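Local coordinates for protein farnesyl pyrophosphate synthetase (Staphylococcus aureus, PDB 5H9D) that probably acts as the catalytic component of heptaprenyl diphosphate synthase, a magnesium-dependent prenyltransferase that builds a long isoprenoid diphosphate chain, at residues A[46-51]-A[65-70]; A[61-66]-A[122-127]. All coordinates share one frame; numbering follows the deposited sequence.

Contact 1: residues A[46-51]-A[65-70]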
loop_
_atom_site.group_PDB
_atom_site.type_symbol
_atom_site.label_atom_id
_atom_site.label_comp_id
_atom_site.label_asym_id
_atom_site.label_seq_id
_atom_site.Cartn_x
_atom_site.Cartn_y
_atom_site.Cartn_z
ATOM N N ALA A 46 4.458 -1.223 16.406
ATOM C CA ALA A 46 4.820 -1.945 17.620
ATOM C C ALA A 46 5.936 -2.926 17.349
ATOM O O ALA A 46 6.946 -2.923 18.049
ATOM C CB ALA A 46 3.601 -2.662 18.230
ATOM N N PHE A 47 5.782 -3.757 16.331
ATOM C CA PHE A 47 6.834 -4.699 16.020
ATOM C C PHE A 47 8.140 -4.029 15.621
ATOM O O PHE A 47 9.198 -4.588 15.840
ATOM C CB PHE A 47 6.369 -5.665 14.936
ATOM C CG PHE A 47 5.556 -6.796 15.468
ATOM C CD1 PHE A 47 6.079 -7.630 16.443
ATOM C CD2 PHE A 47 4.268 -6.994 15.046
ATOM C CE1 PHE A 47 5.326 -8.635 16.990
ATOM C CE2 PHE A 47 3.496 -8.003 15.585
ATOM C CZ PHE A 47 4.016 -8.829 16.558
ATOM N N VAL A 48 8.075 -2.834 15.044
ATOM C CA VAL A 48 9.292 -2.136 14.645
ATOM C C VAL A 48 10.070 -1.692 15.899
ATOM O O VAL A 48 11.276 -1.964 16.013
ATOM C CB VAL A 48 8.985 -0.908 13.755
ATOM C CG1 VAL A 48 10.263 -0.214 13.370
ATOM C CG2 VAL A 48 8.240 -1.338 12.520
ATOM N N ILE A 49 9.389 -1.007 16.827
ATOM C CA ILE A 49 10.031 -0.580 18.071
ATOM C C ILE A 49 10.663 -1.849 18.712
ATOM O O ILE A 49 11.877 -1.946 18.800
ATOM C CB ILE A 49 8.987 0.114 19.058
ATOM C CG1 ILE A 49 8.908 1.630 18.814
ATOM C CG2 ILE A 49 9.384 -0.086 20.524
ATOM C CD1 ILE A 49 8.005 2.016 17.695
ATOM N N LEU A 50 9.836 -2.822 19.110
ATOM C CA LEU A 50 10.294 -4.083 19.729
ATOM C C LEU A 50 11.426 -4.798 19.008
ATOM O O LEU A 50 12.372 -5.234 19.646
ATOM C CB LEU A 50 9.141 -5.077 19.888
ATOM C CG LEU A 50 8.510 -5.108 21.272
ATOM C CD1 LEU A 50 7.597 -6.289 21.353
ATOM C CD2 LEU A 50 9.593 -5.201 22.334
ATOM N N SER A 51 11.318 -4.929 17.688
ATOM C CA SER A 51 12.359 -5.567 16.886
ATOM C C SER A 51 13.698 -4.853 16.990
ATOM O O SER A 51 14.723 -5.426 16.669
ATOM C CB SER A 51 11.975 -5.593 15.397
ATOM O OG SER A 51 10.963 -6.540 15.135
ATOM N N TYR A 65 11.887 5.267 15.159
ATOM C CA TYR A 65 10.550 5.829 15.287
ATOM C C TYR A 65 10.092 6.269 13.925
ATOM O O TYR A 65 8.888 6.278 13.652
ATOM C CB TYR A 65 10.541 7.055 16.166
ATOM C CG TYR A 65 10.611 6.758 17.619
ATOM C CD1 TYR A 65 9.602 6.046 18.254
ATOM C CD2 TYR A 65 11.706 7.160 18.363
ATOM C CE1 TYR A 65 9.685 5.732 19.596
ATOM C CE2 TYR A 65 11.800 6.847 19.718
ATOM C CZ TYR A 65 10.792 6.130 20.321
ATOM O OH TYR A 65 10.931 5.782 21.638
ATOM N N GLN A 66 11.041 6.671 13.074
ATOM C CA GLN A 66 10.677 7.121 11.747
ATOM C C GLN A 66 10.249 5.945 10.861
ATOM O O GLN A 66 9.362 6.083 10.011
ATOM C CB GLN A 66 11.828 7.897 11.101
ATOM C CG GLN A 66 12.148 9.268 11.732
ATOM C CD GLN A 66 10.984 10.254 11.679
ATOM O OE1 GLN A 66 10.383 10.465 10.627
ATOM N NE2 GLN A 66 10.672 10.871 12.818
ATOM N N VAL A 67 10.845 4.778 11.053
ATOM C CA VAL A 67 10.430 3.654 10.224
ATOM C C VAL A 67 9.055 3.193 10.711
ATOM O O VAL A 67 8.212 2.749 9.943
ATOM C CB VAL A 67 11.474 2.499 10.260
ATOM C CG1 VAL A 67 11.049 1.382 9.330
ATOM C CG2 VAL A 67 12.809 3.028 9.801
ATOM N N ALA A 68 8.835 3.339 11.998
ATOM C CA ALA A 68 7.551 2.986 12.600
ATOM C C ALA A 68 6.434 3.878 12.012
ATOM O O ALA A 68 5.379 3.369 11.619
ATOM C CB ALA A 68 7.641 3.133 14.136
ATOM N N VAL A 69 6.686 5.197 11.948
ATOM C CA VAL A 69 5.754 6.170 11.381
ATOM C C VAL A 69 5.513 5.826 9.898
ATOM O O VAL A 69 4.385 5.841 9.417
ATOM C CB VAL A 69 6.320 7.623 11.533
ATOM C CG1 VAL A 69 5.596 8.565 10.634
ATOM C CG2 VAL A 69 6.147 8.111 12.970
ATOM N N ALA A 70 6.574 5.487 9.177
ATOM C CA ALA A 70 6.436 5.120 7.765
ATOM C C ALA A 70 5.582 3.878 7.583
ATOM O O ALA A 70 4.720 3.855 6.713
ATOM C CB ALA A 70 7.815 4.883 7.118
#
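Val48 and Ile49 meet Ala68 from neighbouring positions on one helix, and the small methyl of Ala68 sits where both can touch it. Val48 points its CB toward the partner helix, 4.3 Å from Ala68 CB. Its CG1 is anti to the backbone N (chi1 180°), which sends this branch past the methyl to the backbone, 4.1 Å from Ala68 N. The same CG1 reaches Val67 at its branch point, 4.3 Å from Val67 CB. A beta-branched residue suits this place, since its bulk stays close to its own helix and packs between two backbones that are already near each other.

These segments belong to helices 43-51 and 62-85 of the mostly helical prenyl synthase fold. They run nearly antiparallel, with 160° between their directions and axes 8.8 Å apart at closest approach. Alanine lets the backbones come this near, with Val48 CA 5.8 Å from Ala68 CA.

Ile49 starts out to one side and bends back. Its chi2 of 83° turns CD1 inward, and that methyl ends 3.7 Å from Ala68 CB. One carbon nearer the backbone, Ile49 CG1 lies 4.2 Å from Tyr65 CE1, approaching the ring obliquely. Tyr65 leaves its helix pointing away from helix 43-51, but the length of the side chain brings the ring back beside Ile49. A tyrosine suits this place because its ring offers hydrocarbon to the isoleucine while its polar end serves helix 6-20: the hydroxyl is hydrogen-bonded to Glu9, and Arg16 makes a cation-pi interaction with the ring. Val13 of the same helix also touches Ile49 and Tyr65. On another flank, helix 158-183 packs Ser176 against Val48 and Val179 against Val67.

Contact 2: residues A[61-66]-A[122-127]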
loop_
_atom_site.group_PDB
_atom_site.type_symbol
_atom_site.label_atom_id
_atom_site.label_comp_id
_atom_site.label_asym_id
_atom_site.label_seq_id
_atom_site.Cartn_x
_atom_site.Cartn_y
_atom_site.Cartn_z
ATOM N N SER A 61 16.024 4.735 18.925
ATOM C CA SER A 61 16.489 5.910 18.209
ATOM C C SER A 61 15.402 6.597 17.360
ATOM O O SER A 61 14.340 6.021 17.103
ATOM C CB SER A 61 17.701 5.544 17.333
ATOM O OG SER A 61 17.416 4.548 16.371
ATOM N N GLU A 62 15.664 7.833 16.933
ATOM C CA GLU A 62 14.699 8.545 16.116
ATOM C C GLU A 62 14.528 7.800 14.802
ATOM O O GLU A 62 13.430 7.725 14.252
ATOM C CB GLU A 62 15.168 9.973 15.833
ATOM C CG GLU A 62 14.100 10.871 15.174
ATOM C CD GLU A 62 12.737 10.750 15.861
ATOM O OE1 GLU A 62 12.702 10.544 17.093
ATOM O OE2 GLU A 62 11.697 10.858 15.177
ATOM N N GLN A 63 15.620 7.242 14.295
ATOM C CA GLN A 63 15.566 6.502 13.047
ATOM C C GLN A 63 14.573 5.346 13.109
ATOM O O GLN A 63 13.957 5.008 12.093
ATOM C CB GLN A 63 16.957 5.958 12.676
ATOM C CG GLN A 63 16.897 4.871 11.610
ATOM C CD GLN A 63 18.239 4.448 11.080
ATOM O OE1 GLN A 63 18.335 3.502 10.311
ATOM N NE2 GLN A 63 19.277 5.153 11.468
ATOM N N THR A 64 14.420 4.731 14.283
ATOM C CA THR A 64 13.501 3.602 14.385
ATOM C C THR A 64 12.069 4.106 14.540
ATOM O O THR A 64 11.139 3.461 14.086
ATOM C CB THR A 64 13.871 2.618 15.543
ATOM O OG1 THR A 64 13.604 3.241 16.795
ATOM C CG2 THR A 64 15.345 2.243 15.521
ATOM N N TYR A 65 11.887 5.267 15.159
ATOM C CA TYR A 65 10.550 5.829 15.287
ATOM C C TYR A 65 10.092 6.269 13.925
ATOM O O TYR A 65 8.888 6.278 13.652
ATOM C CB TYR A 65 10.541 7.055 16.166
ATOM C CG TYR A 65 10.611 6.758 17.619
ATOM C CD1 TYR A 65 9.602 6.046 18.254
ATOM C CD2 TYR A 65 11.706 7.160 18.363
ATOM C CE1 TYR A 65 9.685 5.732 19.596
ATOM C CE2 TYR A 65 11.800 6.847 19.718
ATOM C CZ TYR A 65 10.792 6.130 20.321
ATOM O OH TYR A 65 10.931 5.782 21.638
ATOM N N GLN A 66 11.041 6.671 13.074
ATOM C CA GLN A 66 10.677 7.121 11.747
ATOM C C GLN A 66 10.249 5.945 10.861
ATOM O O GLN A 66 9.362 6.083 10.011
ATOM C CB GLN A 66 11.828 7.897 11.101
ATOM C CG GLN A 66 12.148 9.268 11.732
ATOM C CD GLN A 66 10.984 10.254 11.679
ATOM O OE1 GLN A 66 10.383 10.465 10.627
ATOM N NE2 GLN A 66 10.672 10.871 12.818
ATOM N N MET A 122 13.236 7.564 4.025
ATOM C CA MET A 122 14.534 8.130 3.634
ATOM C C MET A 122 15.371 8.450 4.866
ATOM O O MET A 122 16.406 9.120 4.766
ATOM C CB MET A 122 14.375 9.408 2.793
ATOM C CG MET A 122 14.323 10.712 3.611
ATOM C CE MET A 122 15.872 12.395 2.026
ATOM N N ALA A 123 14.895 7.989 6.024
ATOM C CA ALA A 123 15.588 8.179 7.292
ATOM C C ALA A 123 16.448 6.932 7.478
ATOM O O ALA A 123 17.345 6.882 8.316
ATOM C CB ALA A 123 14.587 8.324 8.432
ATOM N N VAL A 124 16.148 5.905 6.705
ATOM C CA VAL A 124 16.936 4.696 6.749
ATOM C C VAL A 124 18.032 5.058 5.750
ATOM O O VAL A 124 17.769 5.775 4.780
ATOM C CB VAL A 124 16.132 3.487 6.236
ATOM C CG1 VAL A 124 17.004 2.235 6.253
ATOM C CG2 VAL A 124 14.893 3.288 7.096
ATOM N N LYS A 125 19.248 4.577 5.977
ATOM C CA LYS A 125 20.360 4.918 5.095
ATOM C C LYS A 125 20.807 3.784 4.178
ATOM O O LYS A 125 21.323 4.024 3.087
ATOM C CB LYS A 125 21.545 5.412 5.939
ATOM C CG LYS A 125 21.156 6.412 7.051
ATOM C CD LYS A 125 20.450 5.713 8.241
ATOM C CE LYS A 125 21.404 4.859 9.093
ATOM N NZ LYS A 125 22.267 5.646 10.045
ATOM N N ASP A 126 20.591 2.549 4.615
ATOM C CA ASP A 126 20.980 1.372 3.836
ATOM C C ASP A 126 20.107 1.160 2.590
ATOM O O ASP A 126 18.945 0.769 2.698
ATOM C CB ASP A 126 20.909 0.136 4.731
ATOM C CG ASP A 126 21.748 -1.001 4.213
ATOM O OD1 ASP A 126 21.636 -1.326 3.011
ATOM O OD2 ASP A 126 22.516 -1.571 5.019
ATOM N N ASN A 127 20.680 1.407 1.416
ATOM C CA ASN A 127 19.988 1.264 0.130
ATOM C C ASN A 127 19.411 -0.138 -0.162
ATOM O O ASN A 127 18.620 -0.318 -1.100
ATOM C CB ASN A 127 20.948 1.703 -0.987
ATOM C CG ASN A 127 20.421 1.411 -2.379
ATOM O OD1 ASN A 127 20.615 0.320 -2.905
ATOM N ND2 ASN A 127 19.756 2.388 -2.981
#
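The first turn of helix 62-85 rests on the loop between helices 103-121 and 127-150, with Gln63 and Gln66 facing Ala123 and Lys125. Gln63 has the largest share of the contact. Its CG stands anti to the backbone N (chi1 164°), and the extended chain carries the amide carbon toward the loop, with Gln63 CD 3.8 Å from Ala123 O. Lys125 folds its chain back at successive bonds and meets the end of Gln63 at a slant, its methylenes lying against the flat amide, with Lys125 CE 3.8 Å from Gln63 CD. Lysine suits this outer edge because its long aliphatic arm can reach the amide while its charged end stays at the surface.

One turn further along, the stem of Gln66 takes over, and its CB lies 3.9 Å from Ala123 CB. Alanine allows this close approach of helix and loop. The Gln66 amide turns to Glu62 within its own helix: Gln66 NE2 donates to Glu62 OE2 (2.6 Å), which lies in the amide plane and accepts through its anti lone pair. Asp126 orders the loop's end by capping Arg128 N, and at the start of helix 127-150 Asn127 ND2 is hydrogen-bonded to Ala86 O of the subunit 1 chain. The N-terminal turn of one helix thus packs on the connection between two later ones, an arrangement typical of the mostly helical prenyl synthase fold.

Following the chain, helix 43-51 comes after helices 6-20 and 26-38; a ten-residue connection leads into helix 62-85, and contact 1 closes this short hairpin. Contact 2 closes a much longer excursion of 55 mostly helical residues, bringing the loop after helix 103-121 back to the start of helix 62-85. The two closures follow one another along the chain, sharing Tyr65 and Gln66, and neither encloses the other. Their centres are about 10 Å apart and they touch directly: Val67 CG2 lies 3.4 Å from Val124 CG2. Helix 62-85 thus stands between an early helix and the loop leading to helix 127-150.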